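Local coordinates for protein proline dehydrogenase (PDB 3HAZ) that probably oxidises proline to glutamate in two steps, with a FAD-dependent proline dehydrogenase and an NAD-dependent aldehyde dehydrogenase carried on one polypeptide, at residues Thr396-Leu406 and Leu427-Ile438; Leu585-Leu596 and Ala607-Ala615. All coordinates share one frame; numbering follows the deposited sequence.

Interaction 1 (Thr396-Leu406 and Leu427-Ile438); sequences THNALTVATVL and LYEQLAKDHADI. With FAD (flavin-adenine dinucleotide), chain C.
The hydroxyl of Y428 gives its proton to the backbone carbonyl of T396, OH to O 2.7 Å, with the oxygen lying at the ring edge, close to the ring plane. V402 presses on the same phenol: its CG2 sits 3.3 Å from Y428 OH, while CG1, on the other branch, packs on CD2 of L431. L427 reaches in beside them fully extended, chi1 (-172°) and chi2 (173°) both near 180°, which brings CD1 to within 3.3 Å of H397 O, and its CD2 covers the centre of one face of the Y428 ring. The axes of helix segments 399-406 and 427-434 come no closer than 11.5 Å, at 28°, and the gap is taken up by leucine, valine and tyrosine side chains. Farther along, L406 splits its two methyls: CD1 meets CD1 of I438 at 3.6 Å, and CD2 stands over one face of the H435 imidazole in a CH-pi contact. The seam is thus buried and close from T396 and Y428 through to L406 and I438; the looser side is at the rim, where H435 is only partly buried. At the cofactor end, the FAD pyrophosphate is held by T396 OG1 on O1P at 2.6 Å, H397 N on O2P at 2.7 Å and N398 ND2 on O2A. The carbonyl end of the N398 amide caps helix 399-406 through T401 N, with a weaker bond to L400 N. The chemistry implies a division of labour: T396 uses its hydroxyl for phosphate and its carbonyl for Y428, so helix 427-434 is tied directly to a cofactor-binding residue.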
loop_
_atom_site.group_PDB
_atom_site.type_symbol
_atom_site.label_atom_id
_atom_site.label_comp_id
_atom_site.label_asym_id
_atom_site.label_seq_id
_atom_site.Cartn_x
_atom_site.Cartn_y
_atom_site.Cartn_z
ATOM N N THR A 396 17.044 14.042 41.974
ATOM C CA THR A 396 17.031 13.295 40.725
ATOM C C THR A 396 17.858 12.035 40.892
ATOM O O THR A 396 18.834 12.023 41.644
ATOM C CB THR A 396 17.613 14.128 39.559
ATOM O OG1 THR A 396 17.745 13.301 38.396
ATOM C CG2 THR A 396 18.983 14.682 39.932
ATOM N N HIS A 397 17.480 10.974 40.191
ATOM C CA HIS A 397 18.305 9.766 40.176
ATOM C C HIS A 397 18.903 9.533 38.787
ATOM O O HIS A 397 19.352 8.433 38.461
ATOM C CB HIS A 397 17.502 8.546 40.634
ATOM C CG HIS A 397 16.741 8.766 41.907
ATOM N ND1 HIS A 397 15.363 8.790 41.954
ATOM C CD2 HIS A 397 17.164 8.966 43.178
ATOM C CE1 HIS A 397 14.971 8.998 43.199
ATOM N NE2 HIS A 397 16.046 9.113 43.960
ATOM N N ASN A 398 18.909 10.582 37.975
ATOM C CA ASN A 398 19.436 10.504 36.616
ATOM C C ASN A 398 20.916 10.916 36.593
ATOM O O ASN A 398 21.244 12.047 36.945
ATOM C CB ASN A 398 18.592 11.402 35.707
ATOM C CG ASN A 398 19.079 11.419 34.266
ATOM O OD1 ASN A 398 20.278 11.458 33.999
ATOM N ND2 ASN A 398 18.139 11.408 33.329
ATOM N N ALA A 399 21.797 9.996 36.187
ATOM C CA ALA A 399 23.255 10.234 36.202
ATOM C C ALA A 399 23.710 11.386 35.303
ATOM O O ALA A 399 24.624 12.139 35.650
ATOM C CB ALA A 399 24.014 8.959 35.836
ATOM N N LEU A 400 23.073 11.515 34.147
ATOM C CA LEU A 400 23.381 12.602 33.227
ATOM C C LEU A 400 22.931 13.945 33.812
ATOM O O LEU A 400 23.644 14.947 33.723
ATOM C CB LEU A 400 22.707 12.371 31.875
ATOM C CG LEU A 400 22.959 13.460 30.826
ATOM C CD1 LEU A 400 24.454 13.623 30.552
ATOM C CD2 LEU A 400 22.199 13.164 29.540
ATOM N N THR A 401 21.745 13.961 34.412
ATOM C CA THR A 401 21.244 15.178 35.041
ATOM C C THR A 401 22.192 15.607 36.156
ATOM O O THR A 401 22.568 16.779 36.246
ATOM C CB THR A 401 19.831 14.981 35.611
ATOM O OG1 THR A 401 18.975 14.458 34.591
ATOM C CG2 THR A 401 19.261 16.299 36.116
ATOM N N VAL A 402 22.582 14.651 36.997
ATOM C CA VAL A 402 23.501 14.937 38.088
ATOM C C VAL A 402 24.820 15.495 37.558
ATOM O O VAL A 402 25.272 16.549 38.007
ATOM C CB VAL A 402 23.799 13.694 38.958
ATOM C CG1 VAL A 402 24.939 13.996 39.925
ATOM C CG2 VAL A 402 22.553 13.250 39.730
ATOM N N ALA A 403 25.431 14.789 36.608
ATOM C CA ALA A 403 26.726 15.203 36.051
ATOM C C ALA A 403 26.655 16.592 35.429
ATOM O O ALA A 403 27.615 17.362 35.490
ATOM C CB ALA A 403 27.216 14.193 35.011
ATOM N N THR A 404 25.513 16.901 34.824
ATOM C CA THR A 404 25.344 18.162 34.114
ATOM C C THR A 404 25.156 19.320 35.092
ATOM O O THR A 404 25.701 20.405 34.890
ATOM C CB THR A 404 24.170 18.096 33.123
ATOM O OG1 THR A 404 24.425 17.069 32.155
ATOM C CG2 THR A 404 23.984 19.434 32.407
ATOM N N VAL A 405 24.396 19.083 36.157
ATOM C CA VAL A 405 24.203 20.108 37.181
ATOM C C VAL A 405 25.513 20.385 37.913
ATOM O O VAL A 405 25.824 21.531 38.235
ATOM C CB VAL A 405 23.090 19.726 38.191
ATOM C CG1 VAL A 405 23.086 20.684 39.374
ATOM C CG2 VAL A 405 21.730 19.718 37.500
ATOM N N LEU A 406 26.283 19.333 38.172
ATOM C CA LEU A 406 27.575 19.494 38.822
ATOM C C LEU A 406 28.496 20.400 37.992
ATOM O O LEU A 406 29.098 21.335 38.518
ATOM C CB LEU A 406 28.227 18.131 39.066
ATOM C CG LEU A 406 29.527 18.119 39.872
ATOM C CD1 LEU A 406 29.327 18.742 41.253
ATOM C CD2 LEU A 406 30.050 16.697 39.995
ATOM N N LEU A 427 24.702 5.479 42.385
ATOM C CA LEU A 427 24.994 6.762 41.754
ATOM C C LEU A 427 25.668 7.730 42.736
ATOM O O LEU A 427 26.800 8.164 42.519
ATOM C CB LEU A 427 23.707 7.373 41.190
ATOM C CG LEU A 427 23.779 8.623 40.312
ATOM C CD1 LEU A 427 22.399 8.940 39.742
ATOM C CD2 LEU A 427 24.335 9.821 41.084
ATOM N N TYR A 428 24.979 8.060 43.821
ATOM C CA TYR A 428 25.485 9.092 44.726
ATOM C C TYR A 428 26.702 8.672 45.560
ATOM O O TYR A 428 27.529 9.512 45.909
ATOM C CB TYR A 428 24.362 9.656 45.600
ATOM C CG TYR A 428 23.457 10.593 44.831
ATOM C CD1 TYR A 428 22.174 10.207 44.460
ATOM C CD2 TYR A 428 23.899 11.860 44.452
ATOM C CE1 TYR A 428 21.344 11.068 43.744
ATOM C CE2 TYR A 428 23.084 12.726 43.733
ATOM C CZ TYR A 428 21.806 12.324 43.385
ATOM O OH TYR A 428 20.991 13.175 42.677
ATOM N N GLU A 429 26.816 7.383 45.868
ATOM C CA GLU A 429 28.022 6.868 46.516
ATOM C C GLU A 429 29.241 7.114 45.629
ATOM O O GLU A 429 30.285 7.557 46.102
ATOM C CB GLU A 429 27.889 5.374 46.811
ATOM C CG GLU A 429 27.056 5.048 48.037
ATOM C CD GLU A 429 26.984 3.554 48.305
ATOM O OE1 GLU A 429 27.427 2.771 47.435
ATOM O OE2 GLU A 429 26.484 3.167 49.383
ATOM N N GLN A 430 29.098 6.822 44.340
ATOM C CA GLN A 430 30.178 7.048 43.389
ATOM C C GLN A 430 30.464 8.541 43.241
ATOM O O GLN A 430 31.622 8.952 43.172
ATOM C CB GLN A 430 29.850 6.436 42.029
ATOM C CG GLN A 430 30.962 6.630 40.996
ATOM C CD GLN A 430 32.252 5.944 41.408
ATOM O OE1 GLN A 430 32.232 4.851 41.974
ATOM N NE2 GLN A 430 33.383 6.585 41.125
ATOM N N LEU A 431 29.406 9.345 43.193
ATOM C CA LEU A 431 29.560 10.792 43.096
ATOM C C LEU A 431 30.362 11.316 44.288
ATOM O O LEU A 431 31.191 12.214 44.151
ATOM C CB LEU A 431 28.192 11.485 43.041
ATOM C CG LEU A 431 28.221 13.001 42.823
ATOM C CD1 LEU A 431 28.627 13.331 41.384
ATOM C CD2 LEU A 431 26.873 13.630 43.152
ATOM N N ALA A 432 30.100 10.751 45.461
ATOM C CA ALA A 432 30.783 11.174 46.674
ATOM C C ALA A 432 32.243 10.754 46.622
ATOM O O ALA A 432 33.122 11.495 47.053
ATOM C CB ALA A 432 30.100 10.596 47.905
ATOM N N LYS A 433 32.494 9.563 46.086
ATOM C CA LYS A 433 33.861 9.084 45.909
ATOM C C LYS A 433 34.668 10.021 45.023
ATOM O O LYS A 433 35.851 10.246 45.264
ATOM C CB LYS A 433 33.879 7.682 45.293
ATOM C CG LYS A 433 33.378 6.573 46.200
ATOM C CD LYS A 433 33.705 5.209 45.609
ATOM C CE LYS A 433 32.964 4.101 46.330
ATOM N NZ LYS A 433 33.182 4.164 47.801
ATOM N N ASP A 434 34.031 10.553 43.985
ATOM C CA ASP A 434 34.737 11.367 43.000
ATOM C C ASP A 434 34.732 12.850 43.363
ATOM O O ASP A 434 35.485 13.637 42.796
ATOM C CB ASP A 434 34.143 11.155 41.605
ATOM C CG ASP A 434 34.316 9.728 41.105
ATOM O OD1 ASP A 434 35.198 9.021 41.630
ATOM O OD2 ASP A 434 33.572 9.316 40.190
ATOM N N HIS A 435 33.883 13.230 44.310
ATOM C CA HIS A 435 33.778 14.629 44.711
ATOM C C HIS A 435 33.485 14.740 46.201
ATOM O O HIS A 435 32.326 14.709 46.627
ATOM C CB HIS A 435 32.697 15.335 43.887
ATOM C CG HIS A 435 32.856 15.158 42.406
ATOM N ND1 HIS A 435 33.657 15.977 41.640
ATOM C CD2 HIS A 435 32.315 14.255 41.553
ATOM C CE1 HIS A 435 33.603 15.588 40.377
ATOM N NE2 HIS A 435 32.798 14.542 40.298
ATOM N N ALA A 436 34.549 14.876 46.989
ATOM C CA ALA A 436 34.454 14.855 48.446
ATOM C C ALA A 436 33.589 15.973 49.019
ATOM O O ALA A 436 33.026 15.827 50.102
ATOM C CB ALA A 436 35.856 14.894 49.076
ATOM N N ASP A 437 33.492 17.089 48.303
ATOM C CA ASP A 437 32.743 18.241 48.805
ATOM C C ASP A 437 31.245 18.146 48.521
ATOM O O ASP A 437 30.464 18.987 48.967
ATOM C CB ASP A 437 33.303 19.540 48.226
ATOM C CG ASP A 437 34.689 19.864 48.754
ATOM O OD1 ASP A 437 35.082 19.283 49.790
ATOM O OD2 ASP A 437 35.382 20.696 48.131
ATOM N N ILE A 438 30.846 17.120 47.781
ATOM C CA ILE A 438 29.453 16.996 47.362
ATOM C C ILE A 438 28.539 16.531 48.494
ATOM O O ILE A 438 28.882 15.635 49.262
ATOM C CB ILE A 438 29.317 16.077 46.135
ATOM C CG1 ILE A 438 29.622 16.867 44.863
ATOM C CG2 ILE A 438 27.922 15.491 46.053
ATOM C CD1 ILE A 438 28.810 18.143 44.734
HETATM P PA FAD C . 14.271 10.588 34.926
HETATM O O1A FAD C . 14.124 9.051 34.392
HETATM O O2A FAD C . 15.423 11.278 34.347
HETATM O O5B FAD C . 12.929 11.409 34.516
HETATM C C5B FAD C . 11.691 10.859 34.865
HETATM C C4B FAD C . 10.586 11.905 34.668
HETATM O O4B FAD C . 10.620 12.819 33.442
HETATM C C3B FAD C . 9.297 11.906 35.230
HETATM O O3B FAD C . 9.154 11.594 36.605
HETATM C C2B FAD C . 8.637 13.121 34.628
HETATM O O2B FAD C . 8.540 14.272 35.445
HETATM C C1B FAD C . 9.306 13.320 33.315
HETATM N N9A FAD C . 8.717 12.691 32.146
HETATM C C8A FAD C . 8.569 11.334 31.878
HETATM N N7A FAD C . 8.007 11.215 30.636
HETATM C C5A FAD C . 7.810 12.521 30.129
HETATM C C6A FAD C . 7.238 13.032 28.836
HETATM N N6A FAD C . 6.751 12.105 27.821
HETATM N N1A FAD C . 7.175 14.325 28.602
HETATM C C2A FAD C . 7.648 15.244 29.559
HETATM N N3A FAD C . 8.196 14.753 30.803
HETATM C C4A FAD C . 8.262 13.404 31.044
HETATM N N1 FAD C . 7.821 15.364 42.171
HETATM C C2 FAD C . 6.736 16.191 42.335
HETATM O O2 FAD C . 5.837 16.346 41.303
HETATM N N3 FAD C . 6.522 16.848 43.594
HETATM C C4 FAD C . 7.396 16.656 44.627
HETATM O O4 FAD C . 7.224 17.350 45.833
HETATM C C4X FAD C . 8.535 15.796 44.456
HETATM N N5 FAD C . 9.504 15.583 45.575
HETATM C C5X FAD C . 10.617 14.727 45.389
HETATM C C6 FAD C . 11.564 14.513 46.493
HETATM C C7 FAD C . 12.676 13.661 46.303
HETATM C C7M FAD C . 13.636 13.430 47.460
HETATM C C8 FAD C . 12.893 12.992 44.999
HETATM C C8M FAD C . 14.091 12.056 44.766
HETATM C C9 FAD C . 11.985 13.199 43.946
HETATM C C9A FAD C . 10.818 14.078 44.139
HETATM N N10 FAD C . 9.867 14.298 43.046
HETATM C C10 FAD C . 8.734 15.172 43.245
HETATM C "C1'" FAD C . 10.114 13.788 41.660
HETATM C "C2'" FAD C . 9.503 12.405 41.319
HETATM O "O2'" FAD C . 9.126 11.728 42.513
HETATM C "C3'" FAD C . 10.507 11.609 40.469
HETATM O "O3'" FAD C . 11.533 11.077 41.300
HETATM C "C4'" FAD C . 11.168 12.472 39.335
HETATM O "O4'" FAD C . 10.327 13.252 38.558
HETATM C "C5'" FAD C . 12.147 11.637 38.465
HETATM O "O5'" FAD C . 13.138 12.432 37.833
HETATM P P FAD C . 14.614 11.732 37.547
HETATM O O1P FAD C . 15.658 12.876 36.926
HETATM O O2P FAD C . 15.124 11.132 38.786
HETATM O O3P FAD C . 14.345 10.472 36.544
#

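Interaction 2 (Leu585-Leu596 and Ala607-Ala615); sequences LESRSAHFIALL and ALSELREAA. With SO4 (sulfate ion), chain H.
L611 fits as a knob into a hole formed by L585, S589, F592 and I593, and apolar packing of this kind makes up most of the contact. With CG anti to the backbone N (chi1 -175°), L611 sends CD1 to CB of S589 at 3.9 Å and CD2 to CB of F592, also at 3.9 Å. I593 lies alongside L608, both pointing the same way, their CD1 methyls 4.0 Å apart, while its CG2 branch touches CB of A607. The small A607 lets the backbones come close here, and L596 closes over it, CB to CB 3.8 Å. At the other end, the CD1 methyl of L585 rests on the backbone between A614 and A615.

The acidic side chains send their carboxylates to partners outside the two segments. L596 CD2 lies 3.3 Å from OE1 of E610, whose carboxylate is engaged by a salt bridge to K602 and by the backbone N-H groups of L663 and A664. E586 lays CG against CB of A615 and pairs its carboxylate with R619. Within the bend between helices, S589 OG donates to E586 O.

Contacts with a sulfate, probably from the crystallisation liquor, lie outside the helix-helix contact: the extended R588 grips it through NE to O2 and NH1 to O4, the latter 2.9 Å and nearly straight at 175°. S587 OG donates a hydrogen bond to O1, and R588 also bridges to E701.

Crossing at 123° with axes approaching to 9.0 Å, helices 589-596 and 607-615 form a steeply crossed helix pair with one knob-into-hole, L611, within the aldehyde dehydrogenase region.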
loop_
_atom_site.group_PDB
_atom_site.type_symbol
_atom_site.label_atom_id
_atom_site.label_comp_id
_atom_site.label_asym_id
_atom_site.label_seq_id
_atom_site.Cartn_x
_atom_site.Cartn_y
_atom_site.Cartn_z
ATOM N N LEU A 585 -23.201 27.632 20.469
ATOM C CA LEU A 585 -23.265 27.237 21.871
ATOM C C LEU A 585 -22.006 27.625 22.636
ATOM O O LEU A 585 -22.078 28.266 23.684
ATOM C CB LEU A 585 -23.487 25.728 21.979
ATOM C CG LEU A 585 -24.921 25.279 21.718
ATOM C CD1 LEU A 585 -24.999 23.771 21.548
ATOM C CD2 LEU A 585 -25.827 25.749 22.840
ATOM N N GLU A 586 -20.851 27.228 22.113
ATOM C CA GLU A 586 -19.585 27.501 22.786
ATOM C C GLU A 586 -19.285 28.991 22.744
ATOM O O GLU A 586 -18.765 29.568 23.700
ATOM C CB GLU A 586 -18.445 26.719 22.136
ATOM C CG GLU A 586 -18.655 25.219 22.106
ATOM C CD GLU A 586 -17.343 24.468 22.028
ATOM O OE1 GLU A 586 -16.453 24.735 22.865
ATOM O OE2 GLU A 586 -17.202 23.616 21.131
ATOM N N SER A 587 -19.620 29.606 21.618
ATOM C CA SER A 587 -19.463 31.039 21.450
ATOM C C SER A 587 -20.270 31.810 22.494
ATOM O O SER A 587 -19.869 32.889 22.921
ATOM C CB SER A 587 -19.896 31.449 20.043
ATOM O OG SER A 587 -19.960 32.857 19.940
ATOM N N ARG A 588 -21.405 31.247 22.905
ATOM C CA ARG A 588 -22.280 31.901 23.877
ATOM C C ARG A 588 -22.359 31.128 25.194
ATOM O O ARG A 588 -23.350 31.216 25.923
ATOM C CB ARG A 588 -23.675 32.107 23.280
ATOM C CG ARG A 588 -23.660 32.931 21.999
ATOM C CD ARG A 588 -24.973 32.841 21.231
ATOM N NE ARG A 588 -24.880 33.547 19.956
ATOM C CZ ARG A 588 -25.844 33.583 19.042
ATOM N NH1 ARG A 588 -25.661 34.255 17.914
ATOM N NH2 ARG A 588 -26.989 32.949 19.253
ATOM N N SER A 589 -21.298 30.390 25.503
ATOM C CA SER A 589 -21.269 29.530 26.684
ATOM C C SER A 589 -21.638 30.254 27.980
ATOM O O SER A 589 -22.323 29.693 28.838
ATOM C CB SER A 589 -19.892 28.885 26.826
ATOM O OG SER A 589 -18.881 29.878 26.786
ATOM N N ALA A 590 -21.188 31.495 28.128
ATOM C CA ALA A 590 -21.446 32.237 29.359
ATOM C C ALA A 590 -22.944 32.449 29.563
ATOM O O ALA A 590 -23.465 32.277 30.666
ATOM C CB ALA A 590 -20.707 33.573 29.354
ATOM N N HIS A 591 -23.623 32.824 28.484
ATOM C CA HIS A 591 -25.061 33.024 28.487
ATOM C C HIS A 591 -25.797 31.750 28.890
ATOM O O HIS A 591 -26.674 31.772 29.752
ATOM C CB HIS A 591 -25.513 33.482 27.097
ATOM C CG HIS A 591 -26.995 33.614 26.947
ATOM N ND1 HIS A 591 -27.710 34.650 27.510
ATOM C CD2 HIS A 591 -27.894 32.857 26.274
ATOM C CE1 HIS A 591 -28.989 34.517 27.201
ATOM N NE2 HIS A 591 -29.127 33.435 26.455
ATOM N N PHE A 592 -25.437 30.634 28.267
ATOM C CA PHE A 592 -26.092 29.366 28.571
ATOM C C PHE A 592 -25.703 28.806 29.939
ATOM O O PHE A 592 -26.524 28.199 30.624
ATOM C CB PHE A 592 -25.843 28.343 27.458
ATOM C CG PHE A 592 -26.665 28.594 26.228
ATOM C CD1 PHE A 592 -26.144 29.309 25.163
ATOM C CD2 PHE A 592 -27.969 28.132 26.148
ATOM C CE1 PHE A 592 -26.905 29.554 24.032
ATOM C CE2 PHE A 592 -28.740 28.372 25.017
ATOM C CZ PHE A 592 -28.204 29.082 23.958
ATOM N N ILE A 593 -24.452 29.007 30.335
ATOM C CA ILE A 593 -24.026 28.607 31.670
ATOM C C ILE A 593 -24.821 29.409 32.700
ATOM O O ILE A 593 -25.260 28.868 33.718
ATOM C CB ILE A 593 -22.513 28.801 31.870
ATOM C CG1 ILE A 593 -21.739 27.739 31.081
ATOM C CG2 ILE A 593 -22.145 28.735 33.361
ATOM C CD1 ILE A 593 -20.241 27.962 31.056
ATOM N N ALA A 594 -25.030 30.692 32.418
ATOM C CA ALA A 594 -25.810 31.550 33.314
ATOM C C ALA A 594 -27.226 31.017 33.479
ATOM O O ALA A 594 -27.761 30.981 34.587
ATOM C CB ALA A 594 -25.844 32.992 32.798
ATOM N N LEU A 595 -27.830 30.609 32.365
ATOM C CA LEU A 595 -29.173 30.039 32.386
ATOM C C LEU A 595 -29.221 28.741 33.185
ATOM O O LEU A 595 -30.139 28.524 33.977
ATOM C CB LEU A 595 -29.682 29.800 30.961
ATOM C CG LEU A 595 -30.643 30.839 30.374
ATOM C CD1 LEU A 595 -30.188 32.259 30.674
ATOM C CD2 LEU A 595 -30.812 30.628 28.875
ATOM N N LEU A 596 -28.229 27.883 32.973
ATOM C CA LEU A 596 -28.151 26.605 33.669
ATOM C C LEU A 596 -28.059 26.800 35.181
ATOM O O LEU A 596 -28.589 26.008 35.962
ATOM C CB LEU A 596 -26.949 25.802 33.172
ATOM C CG LEU A 596 -27.086 25.197 31.775
ATOM C CD1 LEU A 596 -25.742 24.692 31.270
ATOM C CD2 LEU A 596 -28.130 24.080 31.770
ATOM N N ALA A 607 -22.644 23.176 35.094
ATOM C CA ALA A 607 -23.187 23.970 34.000
ATOM C C ALA A 607 -22.242 23.934 32.801
ATOM O O ALA A 607 -22.652 23.622 31.690
ATOM C CB ALA A 607 -23.439 25.404 34.454
ATOM N N LEU A 608 -20.968 24.235 33.037
ATOM C CA LEU A 608 -19.973 24.185 31.973
ATOM C C LEU A 608 -19.942 22.803 31.313
ATOM O O LEU A 608 -19.893 22.680 30.086
ATOM C CB LEU A 608 -18.594 24.530 32.526
ATOM C CG LEU A 608 -17.424 24.271 31.583
ATOM C CD1 LEU A 608 -17.569 25.118 30.329
ATOM C CD2 LEU A 608 -16.107 24.558 32.286
ATOM N N SER A 609 -19.967 21.764 32.139
ATOM C CA SER A 609 -19.983 20.399 31.635
ATOM C C SER A 609 -21.212 20.121 30.761
ATOM O O SER A 609 -21.104 19.444 29.740
ATOM C CB SER A 609 -19.916 19.398 32.788
ATOM O OG SER A 609 -20.241 18.099 32.336
ATOM N N GLU A 610 -22.375 20.633 31.159
ATOM C CA GLU A 610 -23.579 20.431 30.357
ATOM C C GLU A 610 -23.488 21.204 29.040
ATOM O O GLU A 610 -23.867 20.692 27.985
ATOM C CB GLU A 610 -24.856 20.804 31.120
ATOM C CG GLU A 610 -26.105 20.694 30.245
ATOM C CD GLU A 610 -27.416 20.632 31.016
ATOM O OE1 GLU A 610 -27.440 20.932 32.230
ATOM O OE2 GLU A 610 -28.439 20.286 30.389
ATOM N N LEU A 611 -22.981 22.434 29.102
ATOM C CA LEU A 611 -22.758 23.216 27.888
ATOM C C LEU A 611 -21.869 22.436 26.913
ATOM O O LEU A 611 -22.205 22.298 25.740
ATOM C CB LEU A 611 -22.151 24.588 28.214
ATOM C CG LEU A 611 -21.949 25.596 27.065
ATOM C CD1 LEU A 611 -20.791 25.201 26.150
ATOM C CD2 LEU A 611 -23.221 25.782 26.256
ATOM N N ARG A 612 -20.741 21.927 27.402
ATOM C CA ARG A 612 -19.855 21.112 26.570
ATOM C C ARG A 612 -20.599 19.925 25.949
ATOM O O ARG A 612 -20.475 19.659 24.755
ATOM C CB ARG A 612 -18.637 20.612 27.367
ATOM C CG ARG A 612 -17.579 21.680 27.661
ATOM C CD ARG A 612 -16.310 21.057 28.234
ATOM N NE ARG A 612 -15.614 20.233 27.247
ATOM C CZ ARG A 612 -14.726 19.286 27.545
ATOM N NH1 ARG A 612 -14.420 19.029 28.811
ATOM N NH2 ARG A 612 -14.147 18.587 26.575
ATOM N N GLU A 613 -21.366 19.217 26.772
ATOM C CA GLU A 613 -22.114 18.042 26.330
ATOM C C GLU A 613 -23.104 18.382 25.209
ATOM O O GLU A 613 -23.264 17.620 24.253
ATOM C CB GLU A 613 -22.863 17.431 27.520
ATOM C CG GLU A 613 -23.570 16.120 27.220
ATOM C CD GLU A 613 -24.348 15.592 28.412
ATOM O OE1 GLU A 613 -24.271 16.212 29.490
ATOM O OE2 GLU A 613 -25.038 14.558 28.272
ATOM N N ALA A 614 -23.778 19.521 25.344
ATOM C CA ALA A 614 -24.732 19.966 24.334
ATOM C C ALA A 614 -24.039 20.142 22.989
ATOM O O ALA A 614 -24.525 19.659 21.966
ATOM C CB ALA A 614 -25.413 21.271 24.767
ATOM N N ALA A 615 -22.897 20.827 22.997
ATOM C CA ALA A 615 -22.121 21.038 21.774
ATOM C C ALA A 615 -21.553 19.730 21.243
ATOM O O ALA A 615 -21.480 19.532 20.036
ATOM C CB ALA A 615 -21.001 22.048 22.007
HETATM S S SO4 H . -21.930 35.403 18.098
HETATM O O1 SO4 H . -21.231 34.203 17.643
HETATM O O2 SO4 H . -22.318 35.247 19.499
HETATM O O3 SO4 H . -21.047 36.557 17.959
HETATM O O4 SO4 H . -23.129 35.606 17.288
#

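Overall arrangement
Following the chain from the N terminus, interaction 1 comes first. It closes a loop of 20 residues containing strand 416-420, and so joins two successive helices on the outside of the parallel proline dehydrogenase barrel, beside the FAD. Interaction 2 opens only after interaction 1 has closed and brings the end of helix 571-587 and helix 589-598 against helix 604-629, across ten residues between the segments, five of them between the helices, in the aldehyde dehydrogenase part that binds NAD. The two loops are in series, neither nested nor crossed. Their centres are 53 Å apart, on opposite sides of the chain's centre, so each ties together neighbouring elements of its own catalytic region.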